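Local coordinates for hypothetical protein TM1380 (Thermotoga maritima, PDB 1Z85) that probably methylates N3 of uridine 1498 in 16S ribosomal RNA, using S-adenosyl-L-methionine as the methyl donor, at residues 46-49 with 55-58; 30-35 with 138-143. All blocks are in the same frame, centred on the assembly; numbering follows the deposited sequence.

Interaction 1 (46-49 with 55-58); sequences VIEA and FSYT
The ring of Tyr57 meets the neighbouring strand at an edge: Ala49 O lies close to the ring plane, 3.8 Å from Tyr57 CD1. The second flat group, the carboxylate of Glu48, takes a hydrogen bond from Ser56, with OG 2.6 Å from OE2. The hydroxyl reaches that oxygen on its anti side, 19° out of the carboxylate plane. Both side chains lean along the strands to meet, Glu48 with CG anti to the backbone N (chi1 -168°) and an extended chain beyond. Tyr145 OH bonds to the same OE2, so two hydroxyls grip one oxygen.

Between these two faces, the tyrosine's on one side and the carboxylate's on the other, runs an antiparallel ladder. Ala49 and Tyr57 form a hydrogen-bonded pair, with Ala49 N 2.9 Å from Tyr57 O and Tyr57 N 2.8 Å from Ala49 O. Glu48 and Thr58 form the adjacent non-hydrogen-bonded pair, and beyond them Val46 CG1 touches Thr58 CG2 at 3.8 Å, two beta-branched residues at ease in a strand.

The two strands make a beta hairpin whose turn is tied by Asp51 to Tyr57 OH. The small Ala49 and the aromatic Tyr57 both pack on Val26 of strand 25-28. Ile47 meets Phe28 there, while strand 69-78 pairs with the other edge of strand 55-64 in the PUA-type sheet.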
ATOM      1  N   VAL B  46       9.936  26.165  22.060  1.00 41.05           N
ATOM      2  CA  VAL B  46      10.097  24.822  22.615  1.00 41.05           C
ATOM      3  C   VAL B  46       9.789  23.754  21.551  1.00 40.92           C
ATOM      4  O   VAL B  46       8.762  23.798  20.872  1.00 41.83           O
ATOM      5  CB  VAL B  46       9.195  24.599  23.840  1.00 39.50           C
ATOM      6  CG1 VAL B  46       9.103  23.100  24.196  1.00 43.73           C
ATOM      7  CG2 VAL B  46       9.719  25.408  25.027  1.00 43.90           C
ATOM      8  N   ILE B  47      10.671  22.779  21.426  1.00 42.67           N
ATOM      9  CA  ILE B  47      10.557  21.755  20.368  1.00 41.33           C
ATOM     10  C   ILE B  47      10.843  20.376  20.915  1.00 41.46           C
ATOM     11  O   ILE B  47      11.391  20.244  22.009  1.00 41.70           O
ATOM     12  CB  ILE B  47      11.552  22.023  19.223  1.00 42.64           C
ATOM     13  CG1 ILE B  47      12.998  21.966  19.745  1.00 42.44           C
ATOM     14  CG2 ILE B  47      11.240  23.381  18.538  1.00 45.56           C
ATOM     15  CD1 ILE B  47      14.016  22.245  18.695  1.00 45.21           C
ATOM     16  N   GLU B  48      10.487  19.359  20.128  1.00 40.29           N
ATOM     17  CA  GLU B  48      10.744  17.991  20.461  1.00 39.66           C
ATOM     18  C   GLU B  48      11.664  17.378  19.405  1.00 39.04           C
ATOM     19  O   GLU B  48      11.402  17.492  18.194  1.00 36.99           O
ATOM     20  CB  GLU B  48       9.447  17.199  20.518  1.00 39.43           C
ATOM     21  CG  GLU B  48       9.654  15.815  21.150  1.00 45.16           C
ATOM     22  CD  GLU B  48       8.477  14.849  21.000  1.00 42.02           C
ATOM     23  OE1 GLU B  48       7.410  15.219  20.458  1.00 47.55           O
ATOM     24  OE2 GLU B  48       8.642  13.695  21.442  1.00 45.14           O
ATOM     25  N   ALA B  49      12.735  16.740  19.878  1.00 37.19           N
ATOM     26  CA  ALA B  49      13.636  15.965  19.029  1.00 38.74           C
ATOM     27  C   ALA B  49      13.746  14.542  19.519  1.00 37.84           C
ATOM     28  O   ALA B  49      13.379  14.251  20.657  1.00 34.45           O
ATOM     29  CB  ALA B  49      15.018  16.600  18.986  1.00 40.44           C
ATOM     30  N   PHE B  55      14.927   7.807  22.466  1.00 36.90           N
ATOM     31  CA  PHE B  55      14.710   8.899  23.387  1.00 39.98           C
ATOM     32  C   PHE B  55      14.041  10.080  22.741  1.00 40.09           C
ATOM     33  O   PHE B  55      14.194  10.343  21.528  1.00 38.74           O
ATOM     34  CB  PHE B  55      16.009   9.288  24.095  1.00 43.15           C
ATOM     35  CG  PHE B  55      16.527   8.204  24.997  1.00 39.16           C
ATOM     36  CD1 PHE B  55      17.295   7.163  24.476  1.00 41.73           C
ATOM     37  CD2 PHE B  55      16.213   8.198  26.336  1.00 44.97           C
ATOM     38  CE1 PHE B  55      17.763   6.144  25.276  1.00 45.14           C
ATOM     39  CE2 PHE B  55      16.687   7.180  27.156  1.00 50.61           C
ATOM     40  CZ  PHE B  55      17.464   6.140  26.610  1.00 47.88           C
ATOM     41  N   SER B  56      13.252  10.751  23.576  1.00 39.66           N
ATOM     42  CA  SER B  56      12.601  11.999  23.226  1.00 39.89           C
ATOM     43  C   SER B  56      13.214  13.132  24.071  1.00 38.87           C
ATOM     44  O   SER B  56      13.427  12.970  25.281  1.00 35.41           O
ATOM     45  CB  SER B  56      11.087  11.878  23.469  1.00 38.83           C
ATOM     46  OG  SER B  56      10.428  13.113  23.277  1.00 37.25           O
ATOM     47  N   TYR B  57      13.491  14.269  23.433  1.00 37.32           N
ATOM     48  CA  TYR B  57      14.001  15.445  24.130  1.00 37.82           C
ATOM     49  C   TYR B  57      13.083  16.652  23.900  1.00 38.48           C
ATOM     50  O   TYR B  57      12.752  17.010  22.768  1.00 38.95           O
ATOM     51  CB  TYR B  57      15.435  15.776  23.690  1.00 38.64           C
ATOM     52  CG  TYR B  57      16.380  14.596  23.785  1.00 42.16           C
ATOM     53  CD1 TYR B  57      16.482  13.669  22.737  1.00 43.98           C
ATOM     54  CD2 TYR B  57      17.150  14.382  24.926  1.00 45.81           C
ATOM     55  CE1 TYR B  57      17.335  12.570  22.830  1.00 44.52           C
ATOM     56  CE2 TYR B  57      18.023  13.283  25.023  1.00 41.47           C
ATOM     57  CZ  TYR B  57      18.105  12.386  23.980  1.00 38.03           C
ATOM     58  OH  TYR B  57      18.951  11.312  24.065  1.00 38.54           O
ATOM     59  N   THR B  58      12.645  17.259  24.987  1.00 37.78           N
ATOM     60  CA  THR B  58      11.930  18.509  24.921  1.00 38.18           C
ATOM     61  C   THR B  58      12.982  19.564  25.165  1.00 38.95           C
ATOM     62  O   THR B  58      13.712  19.498  26.158  1.00 38.32           O
ATOM     63  CB  THR B  58      10.837  18.550  25.968  1.00 39.66           C
ATOM     64  OG1 THR B  58       9.982  17.409  25.778  1.00 42.35           O
ATOM     65  CG2 THR B  58      10.023  19.853  25.880  1.00 38.75           C
TER

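Interaction 2 (30-35 with 138-143)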
ATOM      1  N   GLU B  30      22.422  20.308   8.752  1.00 48.33           N
ATOM      2  CA  GLU B  30      21.895  21.320   7.821  1.00 48.07           C
ATOM      3  C   GLU B  30      20.495  20.985   7.369  1.00 48.11           C
ATOM      4  O   GLU B  30      19.655  21.855   7.222  1.00 47.98           O
ATOM      5  CB  GLU B  30      22.778  21.459   6.591  1.00 48.20           C
ATOM      6  CG  GLU B  30      22.207  22.427   5.557  1.00 47.03           C
ATOM      7  CD  GLU B  30      23.215  22.857   4.524  1.00 48.86           C
ATOM      8  OE1 GLU B  30      24.410  22.461   4.623  1.00 49.36           O
ATOM      9  OE2 GLU B  30      22.798  23.597   3.602  1.00 45.25           O
ATOM     10  N   ARG B  31      20.267  19.699   7.146  1.00 48.53           N
ATOM     11  CA  ARG B  31      18.988  19.197   6.711  1.00 47.63           C
ATOM     12  C   ARG B  31      17.893  19.583   7.684  1.00 46.94           C
ATOM     13  O   ARG B  31      16.857  20.072   7.260  1.00 47.18           O
ATOM     14  CB  ARG B  31      19.078  17.686   6.548  1.00 49.50           C
ATOM     15  CG  ARG B  31      17.748  16.980   6.440  1.00 53.62           C
ATOM     16  CD  ARG B  31      17.955  15.552   5.994  1.00 48.43           C
ATOM     17  NE  ARG B  31      18.389  15.567   4.618  1.00 44.05           N
ATOM     18  CZ  ARG B  31      17.593  15.429   3.557  1.00 52.67           C
ATOM     19  NH1 ARG B  31      16.277  15.203   3.674  1.00 48.98           N
ATOM     20  NH2 ARG B  31      18.143  15.474   2.353  1.00 46.57           N
ATOM     21  N   GLU B  32      18.128  19.392   8.981  1.00 46.54           N
ATOM     22  CA  GLU B  32      17.118  19.737   9.996  1.00 46.91           C
ATOM     23  C   GLU B  32      16.902  21.231  10.102  1.00 45.68           C
ATOM     24  O   GLU B  32      15.762  21.667  10.248  1.00 47.71           O
ATOM     25  CB  GLU B  32      17.467  19.219  11.402  1.00 46.27           C
ATOM     26  CG  GLU B  32      17.437  17.729  11.586  1.00 52.58           C
ATOM     27  CD  GLU B  32      16.120  17.068  11.151  1.00 55.31           C
ATOM     28  OE1 GLU B  32      15.095  17.212  11.869  1.00 48.49           O
ATOM     29  OE2 GLU B  32      16.132  16.398  10.090  1.00 49.94           O
ATOM     30  N   ALA B  33      17.975  22.015  10.057  1.00 43.60           N
ATOM     31  CA  ALA B  33      17.824  23.464  10.156  1.00 44.66           C
ATOM     32  C   ALA B  33      16.945  24.021   9.034  1.00 45.63           C
ATOM     33  O   ALA B  33      16.205  24.981   9.257  1.00 48.28           O
ATOM     34  CB  ALA B  33      19.179  24.164  10.170  1.00 43.26           C
ATOM     35  N   HIS B  34      17.044  23.454   7.834  1.00 44.88           N
ATOM     36  CA  HIS B  34      16.177  23.863   6.732  1.00 47.83           C
ATOM     37  C   HIS B  34      14.719  23.536   7.022  1.00 49.66           C
ATOM     38  O   HIS B  34      13.838  24.303   6.673  1.00 51.70           O
ATOM     39  CB  HIS B  34      16.590  23.197   5.412  1.00 49.12           C
ATOM     40  CG  HIS B  34      15.718  23.573   4.248  1.00 51.48           C
ATOM     41  ND1 HIS B  34      14.811  22.700   3.680  1.00 57.39           N
ATOM     42  CD2 HIS B  34      15.593  24.737   3.567  1.00 57.15           C
ATOM     43  CE1 HIS B  34      14.179  23.302   2.690  1.00 53.93           C
ATOM     44  NE2 HIS B  34      14.637  24.538   2.598  1.00 59.36           N
ATOM     45  N   HIS B  35      14.477  22.399   7.668  1.00 52.50           N
ATOM     46  CA  HIS B  35      13.119  21.916   7.961  1.00 53.79           C
ATOM     47  C   HIS B  35      12.509  22.802   9.021  1.00 50.62           C
ATOM     48  O   HIS B  35      11.316  23.045   9.005  1.00 48.77           O
ATOM     49  CB  HIS B  35      13.160  20.399   8.329  1.00 57.14           C
ATOM     50  CG  HIS B  35      11.919  19.845   8.984  1.00 66.34           C
ATOM     51  ND1 HIS B  35      11.963  18.762   9.844  1.00 72.49           N
ATOM     52  CD2 HIS B  35      10.611  20.201   8.902  1.00 72.07           C
ATOM     53  CE1 HIS B  35      10.744  18.485  10.273  1.00 74.06           C
ATOM     54  NE2 HIS B  35       9.905  19.345   9.717  1.00 76.45           N
ATOM     55  N   ALA B 138      11.249   9.289   7.259  1.00 40.00           N
ATOM     56  CA  ALA B 138      10.074   8.430   7.548  1.00 39.89           C
ATOM     57  C   ALA B 138       9.765   8.300   9.037  1.00 39.35           C
ATOM     58  O   ALA B 138       8.616   8.449   9.471  1.00 40.02           O
ATOM     59  CB  ALA B 138      10.264   7.039   6.944  1.00 39.33           C
ATOM     60  N   ALA B 139      10.775   8.006   9.828  1.00 38.24           N
ATOM     61  CA  ALA B 139      10.614   7.921  11.271  1.00 35.97           C
ATOM     62  C   ALA B 139      10.102   9.228  11.864  1.00 40.49           C
ATOM     63  O   ALA B 139       9.248   9.207  12.734  1.00 36.71           O
ATOM     64  CB  ALA B 139      11.962   7.525  11.894  1.00 44.02           C
ATOM     65  N   LYS B 140      10.609  10.378  11.411  1.00 42.94           N
ATOM     66  CA  LYS B 140      10.139  11.665  11.970  1.00 44.91           C
ATOM     67  C   LYS B 140       8.652  11.804  11.681  1.00 42.98           C
ATOM     68  O   LYS B 140       7.904  12.253  12.530  1.00 42.45           O
ATOM     69  CB  LYS B 140      10.895  12.882  11.406  1.00 45.08           C
ATOM     70  CG  LYS B 140      12.288  13.098  11.982  1.00 47.73           C
ATOM     71  CD  LYS B 140      13.201  13.885  11.004  1.00 46.43           C
ATOM     72  CE  LYS B 140      12.540  15.179  10.483  1.00 49.59           C
ATOM     73  NZ  LYS B 140      13.471  16.005   9.656  1.00 53.04           N
ATOM     74  N   GLN B 141       8.228  11.363  10.497  1.00 41.70           N
ATOM     75  CA  GLN B 141       6.811  11.368  10.162  1.00 40.30           C
ATOM     76  C   GLN B 141       5.957  10.360  10.980  1.00 41.12           C
ATOM     77  O   GLN B 141       4.829  10.691  11.414  1.00 40.86           O
ATOM     78  CB  GLN B 141       6.634  11.196   8.654  1.00 39.54           C
ATOM     79  CG  GLN B 141       5.429  11.940   8.071  1.00 46.03           C
ATOM     80  N   CYS B 142       6.479   9.165  11.238  1.00 39.28           N
ATOM     81  CA  CYS B 142       5.715   8.122  11.957  1.00 43.84           C
ATOM     82  C   CYS B 142       5.854   8.204  13.460  1.00 46.37           C
ATOM     83  O   CYS B 142       5.253   7.393  14.173  1.00 45.90           O
ATOM     84  CB  CYS B 142       6.138   6.717  11.498  1.00 44.19           C
ATOM     85  SG  CYS B 142       5.508   6.413   9.913  1.00 54.71           S
ATOM     86  N   LYS B 143       6.667   9.172  13.912  1.00 45.91           N
ATOM     87  CA  LYS B 143       7.019   9.376  15.307  1.00 43.13           C
ATOM     88  C   LYS B 143       7.578   8.098  15.898  1.00 42.01           C
ATOM     89  O   LYS B 143       7.129   7.588  16.927  1.00 43.41           O
ATOM     90  CB  LYS B 143       5.827   9.914  16.092  1.00 42.25           C
ATOM     91  CG  LYS B 143       5.125  11.117  15.438  1.00 41.29           C
ATOM     92  CD  LYS B 143       5.918  12.426  15.506  1.00 51.97           C
ATOM     93  CE  LYS B 143       4.980  13.714  15.492  1.00 53.65           C
ATOM     94  NZ  LYS B 143       5.010  14.505  14.183  1.00 55.58           N
TER
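Lys140 and Glu32 reach for each other from opposite directions, and the ammonium group of the lysine ends between the carboxylate and the imidazole of His35. The nearer carboxylate oxygen is OE2, whose syn lone pair receives Lys140 NZ at 2.7 Å. A weaker bond from NZ to Glu32 OE1, at 3.0 Å, makes the salt bridge two-pronged. The third partner is His35 ND1, 3.1 Å from Lys140 NZ; here the donor stands 32° out of the imidazole plane, so the approach to the ring nitrogen is tilted.

The long, flexible lysine suits the gap, for the backbones stay well apart: CA of Glu32 and CA of Lys140 are 10.9 Å from each other. Its chain bends at chi3 (51°) before the last carbons straighten toward the acceptors. Glu32 is folded at chi2 (-53°), which swings its carboxylate across to the lysine, whereas His35 leaves its helix pointing toward helix 128-142. Being one helical turn apart, at positions i and i+3, Glu32 and His35 can present their acceptors to the same ammonium group.

Helix 30-38 belongs to the PUA-type part and helix 128-142 to the SPOUT methyltransferase part, making this a polar clasp between the two parts of the protein. Strand 16-22 borders it: Tyr18 N bonds to Glu32 OE1, and the ring of Phe17 meets that of His35.

Glu137 forms another salt bridge with Lys140, and Arg136 one with Glu32, so the pair belongs to a wider network of alternating charges. With both residues buried, that network would be expected to favour a charged lysine and carboxylate. Donation to ND1 suggests that this nitrogen is unprotonated, consistent with a neutral imidazole carrying its proton on NE2.

How the interactions relate
Interactions 1 and 2 lie on the same side of the chain's centre, with their own centres 13 Å apart and their nearest atoms about 6 Å apart, so they are neighbours without touching. Strand 46-50 is the next element after helix 30-38 along the chain, and the hairpin of interaction 1 is nested within the loop that interaction 2 closes. Interaction 1 is local sheet-building inside the PUA-type part, whereas interaction 2 joins that part to the SPOUT methyltransferase region, which has the alpha/beta knot fold. Phe17 of strand 16-22 links them, packing on Ile47 in one and on Glu32 and His35 in the other.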